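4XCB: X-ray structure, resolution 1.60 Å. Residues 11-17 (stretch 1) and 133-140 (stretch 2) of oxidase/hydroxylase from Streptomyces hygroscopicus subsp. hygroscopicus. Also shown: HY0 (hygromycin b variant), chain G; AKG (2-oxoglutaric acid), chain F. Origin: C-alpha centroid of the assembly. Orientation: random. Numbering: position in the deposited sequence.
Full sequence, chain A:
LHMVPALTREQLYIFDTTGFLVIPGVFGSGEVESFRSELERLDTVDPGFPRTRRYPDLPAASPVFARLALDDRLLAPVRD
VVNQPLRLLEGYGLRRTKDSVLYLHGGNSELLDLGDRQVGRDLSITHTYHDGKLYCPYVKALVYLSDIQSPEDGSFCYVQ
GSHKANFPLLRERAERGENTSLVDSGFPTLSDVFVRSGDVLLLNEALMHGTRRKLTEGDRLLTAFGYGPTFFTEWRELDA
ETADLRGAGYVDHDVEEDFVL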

# COMPACT_ATOMS: atom_id res chain seq x y z
N GLN A 11 -17.75 8.85 -11.27
CA GLN A 11 -17.25 7.83 -12.18
C GLN A 11 -15.89 7.30 -11.71
O GLN A 11 -15.66 6.09 -11.73
CB GLN A 11 -17.14 8.38 -13.60
CG GLN A 11 -18.48 8.46 -14.31
CD GLN A 11 -18.38 9.09 -15.70
OE1 GLN A 11 -17.80 10.16 -15.87
NE2 GLN A 11 -18.94 8.42 -16.71
N LEU A 12 -15.00 8.19 -11.29
CA LEU A 12 -13.72 7.76 -10.70
C LEU A 12 -13.94 6.92 -9.44
O LEU A 12 -13.25 5.92 -9.23
CB LEU A 12 -12.84 8.96 -10.37
CG LEU A 12 -12.30 9.72 -11.58
CD1 LEU A 12 -11.74 11.06 -11.18
CD2 LEU A 12 -11.22 8.88 -12.25
N TYR A 13 -14.90 7.34 -8.61
CA TYR A 13 -15.17 6.61 -7.38
C TYR A 13 -15.58 5.19 -7.70
O TYR A 13 -15.08 4.23 -7.10
CB TYR A 13 -16.27 7.28 -6.55
CG TYR A 13 -16.56 6.54 -5.25
CD1 TYR A 13 -15.92 6.90 -4.07
CD2 TYR A 13 -17.46 5.49 -5.21
CE1 TYR A 13 -16.19 6.23 -2.88
CE2 TYR A 13 -17.73 4.82 -4.04
CZ TYR A 13 -17.09 5.19 -2.88
OH TYR A 13 -17.37 4.50 -1.72
N ILE A 14 -16.51 5.06 -8.64
CA ILE A 14 -17.00 3.77 -9.07
C ILE A 14 -15.91 2.92 -9.73
O ILE A 14 -15.79 1.74 -9.44
CB ILE A 14 -18.20 3.95 -10.02
CG1 ILE A 14 -19.35 4.58 -9.22
CG2 ILE A 14 -18.63 2.64 -10.64
CD1 ILE A 14 -20.54 4.98 -10.05
N PHE A 15 -15.09 3.51 -10.60
CA PHE A 15 -14.04 2.71 -11.22
C PHE A 15 -13.06 2.20 -10.17
O PHE A 15 -12.64 1.05 -10.21
CB PHE A 15 -13.30 3.50 -12.30
CG PHE A 15 -12.29 2.69 -13.04
CD1 PHE A 15 -12.67 1.92 -14.13
CD2 PHE A 15 -10.98 2.64 -12.61
CE1 PHE A 15 -11.72 1.16 -14.80
CE2 PHE A 15 -10.03 1.88 -13.27
CZ PHE A 15 -10.39 1.15 -14.36
N ASP A 16 -12.71 3.07 -9.23
CA ASP A 16 -11.77 2.71 -8.18
C ASP A 16 -12.34 1.58 -7.35
O ASP A 16 -11.66 0.59 -7.05
CB ASP A 16 -11.47 3.92 -7.30
CG ASP A 16 -10.69 3.55 -6.05
OD1 ASP A 16 -9.63 2.91 -6.15
OD2 ASP A 16 -11.14 3.93 -4.95
N THR A 17 -13.60 1.71 -6.96
CA THR A 17 -14.13 0.78 -5.97
C THR A 17 -14.59 -0.55 -6.57
O THR A 17 -14.63 -1.56 -5.86
CB THR A 17 -15.31 1.39 -5.19
OG1 THR A 17 -16.27 1.94 -6.10
CG2 THR A 17 -14.80 2.48 -4.25
C1 HY0 G . -4.12 -17.66 -20.62
C2 HY0 G . -3.68 -19.08 -20.31
C3 HY0 G . -3.38 -19.81 -21.61
C4 HY0 G . -4.61 -19.83 -22.51
C5 HY0 G . -5.15 -18.41 -22.75
C6 HY0 G . -5.36 -17.65 -21.48
N7 HY0 G . -2.52 -19.02 -19.51
O8 HY0 G . -4.43 -17.03 -19.40
N9 HY0 G . -4.25 -20.41 -23.76
C10 HY0 G . -4.25 -21.87 -23.61
O11 HY0 G . -6.39 -18.52 -23.41
C12 HY0 G . -6.88 -14.26 -21.29
C13 HY0 G . -6.79 -15.75 -21.14
O14 HY0 G . -7.93 -16.44 -21.60
C15 HY0 G . -9.07 -16.02 -20.89
C16 HY0 G . -9.42 -14.66 -21.40
C17 HY0 G . -8.22 -13.70 -21.04
O18 HY0 G . -5.66 -16.27 -21.84
C19 HY0 G . -10.20 -17.01 -21.16
O20 HY0 G . -9.90 -18.23 -20.49
O21 HY0 G . -9.62 -14.68 -22.77
O22 HY0 G . -8.35 -12.55 -21.78
C23 HY0 G . -7.11 -12.37 -22.48
C24 HY0 G . -7.39 -11.75 -23.81
C25 HY0 G . -6.09 -11.25 -24.43
C26 HY0 G . -5.34 -10.34 -23.47
C27 HY0 G . -5.08 -11.11 -22.22
O28 HY0 G . -6.32 -11.52 -21.69
O29 HY0 G . -6.47 -13.71 -22.61
O30 HY0 G . -7.95 -12.70 -24.72
O31 HY0 G . -6.41 -10.59 -25.64
O32 HY0 G . -6.08 -9.15 -23.18
C33 HY0 G . -4.38 -10.22 -21.18
C34 HY0 G . -3.68 -11.09 -20.16
O35 HY0 G . -2.50 -11.65 -20.69
N36 HY0 G . -5.36 -9.46 -20.49
C1 AKG F . -11.92 -10.37 -22.62
O1 AKG F . -10.85 -10.53 -21.95
O2 AKG F . -11.89 -10.37 -23.89
C2 AKG F . -13.23 -10.16 -21.91
O5 AKG F . -13.19 -10.05 -20.70
C3 AKG F . -14.53 -10.15 -22.70
C4 AKG F . -15.66 -9.45 -21.99
C5 AKG F . -16.97 -9.72 -22.71
O3 AKG F . -18.02 -9.12 -22.35
O4 AKG F . -17.00 -10.55 -23.65
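Stretch 2 (133-140) KLYCPYVK

How does the backbone of stretch 2 run past stretch 1? Residues 11-17 are one piece of a longer helix, held here by the usual i to i-4 bonds: Phe15 N donates to Gln11 O at 2.9 Å, Asp16 N to Leu12 O at 2.9 Å, and Thr17 N to Tyr13 O at 2.9 Å. Stretch 2 begins as an extended strand, 133-135, passes through a loop at Cys136, Pro137 and Tyr138, and returns to strand at Val139 and Lys140. The first strand runs in roughly the same direction as the helix, crossing it at 34°, with the two axes 10.3 Å apart at closest approach. That spacing leaves room for side chains between the backbones, and no hydrogen bond joins them. The register is set where Asp16 CA and Leu134 CA come within 7.5 Å of each other.

What does the start of stretch 1 offer to the strand? Gln11 is out of reach, but Leu12 points toward stretch 2 and meets Leu134. Leu12 CD2 lies 4.4 Å from Leu134 CD1, and the carbonyl oxygen Leu12 O is 4.3 Å from that same methyl, so Leu134 CD1 approaches both the backbone and the side chain of this residue. Tyr13 points away and Ile14 is out of reach, as expected on a helix that presents one side to its neighbour.

Why does Phe15 touch more of stretch 2 than any other residue of the helix? Its CA-to-CB bond points toward stretch 2, and with chi1 in the t rotamer the ring reaches residues on both sides of the loop. Phe15 CD2 packs 3.9 Å from Leu134 CD1, and Phe15 CE2 lies 4.0 Å from Cys136 SG. Both partners sit at the ring edge, near its plane; Cys136 SG is 5.3 Å from the centroid of the Phe15 ring, 88° off the ring normal. At the tip, Phe15 CZ comes within 4.4 Å of Val139 CG1, approached obliquely. Leu134, Cys136 and Val139 all point toward the helix, so one aromatic ring follows the chain from the first strand to the start of the second.

How does the contact close at the end of stretch 1? The CA-to-CB bond of Asp16 points sideways to stretch 2, yet Asp16 OD1 stands 3.6 Å from Leu134 CD2. This is a van der Waals approach of a carboxylate to a methyl group; both carboxylate oxygens are hydrogen-bonded elsewhere in the structure. Leu134 thus meets Leu12, Phe15 and Asp16, and it has the largest covered area of any residue in the two stretches. Thr17 takes no part, its hydroxyl turned back onto its own helix, where Thr17 OG1 donates to Tyr13 O at 2.8 Å. Beyond the contact, Lys140 extends to the ligands: Lys140 NZ donates a hydrogen bond to O32 of the hygromycin B variant HY0 at 2.9 Å.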

# COMPACT_ATOMS: atom_id res chain seq x y z
N LYS A 133 -4.92 10.56 -8.03
CA LYS A 133 -4.93 9.90 -9.33
C LYS A 133 -4.83 8.39 -9.21
O LYS A 133 -4.04 7.87 -8.43
CB LYS A 133 -3.78 10.42 -10.19
CG LYS A 133 -3.94 11.87 -10.61
CD LYS A 133 -2.92 12.25 -11.67
CE LYS A 133 -3.12 13.67 -12.16
NZ LYS A 133 -2.93 14.67 -11.06
N LEU A 134 -5.63 7.69 -10.01
CA LEU A 134 -5.46 6.25 -10.21
C LEU A 134 -4.34 5.96 -11.18
O LEU A 134 -4.16 6.67 -12.18
CB LEU A 134 -6.73 5.61 -10.74
CG LEU A 134 -7.86 5.55 -9.72
CD1 LEU A 134 -9.16 5.42 -10.49
CD2 LEU A 134 -7.67 4.38 -8.78
N TYR A 135 -3.58 4.91 -10.88
CA TYR A 135 -2.53 4.43 -11.76
C TYR A 135 -2.73 2.94 -12.02
O TYR A 135 -2.25 2.10 -11.27
CB TYR A 135 -1.15 4.70 -11.14
CG TYR A 135 -0.84 6.17 -10.99
CD1 TYR A 135 -0.31 6.89 -12.06
CD2 TYR A 135 -1.06 6.83 -9.80
CE1 TYR A 135 0.00 8.24 -11.94
CE2 TYR A 135 -0.76 8.19 -9.66
CZ TYR A 135 -0.23 8.89 -10.74
OH TYR A 135 0.06 10.23 -10.64
N CYS A 136 -3.48 2.61 -13.07
CA CYS A 136 -3.70 1.21 -13.45
C CYS A 136 -2.94 0.92 -14.73
O CYS A 136 -3.18 1.57 -15.74
CB CYS A 136 -5.18 0.90 -13.66
SG CYS A 136 -6.22 1.41 -12.29
N PRO A 137 -2.03 -0.05 -14.69
CA PRO A 137 -1.15 -0.19 -15.86
C PRO A 137 -1.78 -0.92 -17.05
O PRO A 137 -1.23 -0.81 -18.14
CB PRO A 137 0.04 -0.97 -15.30
CG PRO A 137 -0.53 -1.77 -14.20
CD PRO A 137 -1.62 -0.93 -13.58
N TYR A 138 -2.87 -1.66 -16.87
CA TYR A 138 -3.44 -2.37 -18.01
C TYR A 138 -4.94 -2.23 -17.93
O TYR A 138 -5.56 -2.81 -17.04
CB TYR A 138 -3.03 -3.85 -18.00
CG TYR A 138 -3.06 -4.52 -19.36
CD1 TYR A 138 -1.93 -5.15 -19.86
CD2 TYR A 138 -4.21 -4.51 -20.13
CE1 TYR A 138 -1.94 -5.75 -21.10
CE2 TYR A 138 -4.23 -5.13 -21.37
CZ TYR A 138 -3.10 -5.74 -21.85
OH TYR A 138 -3.10 -6.36 -23.09
N VAL A 139 -5.51 -1.44 -18.83
CA VAL A 139 -6.95 -1.27 -18.88
C VAL A 139 -7.47 -1.53 -20.29
O VAL A 139 -6.74 -1.40 -21.30
CB VAL A 139 -7.38 0.13 -18.41
CG1 VAL A 139 -6.87 0.39 -16.97
CG2 VAL A 139 -6.85 1.18 -19.34
N LYS A 140 -8.73 -1.93 -20.36
CA LYS A 140 -9.40 -2.19 -21.62
C LYS A 140 -10.61 -1.33 -21.77
O LYS A 140 -11.34 -1.09 -20.80
CB LYS A 140 -9.81 -3.66 -21.72
CG LYS A 140 -8.71 -4.59 -22.09
CD LYS A 140 -9.30 -5.94 -22.43
CE LYS A 140 -8.20 -6.95 -22.62
NZ LYS A 140 -8.75 -8.34 -22.57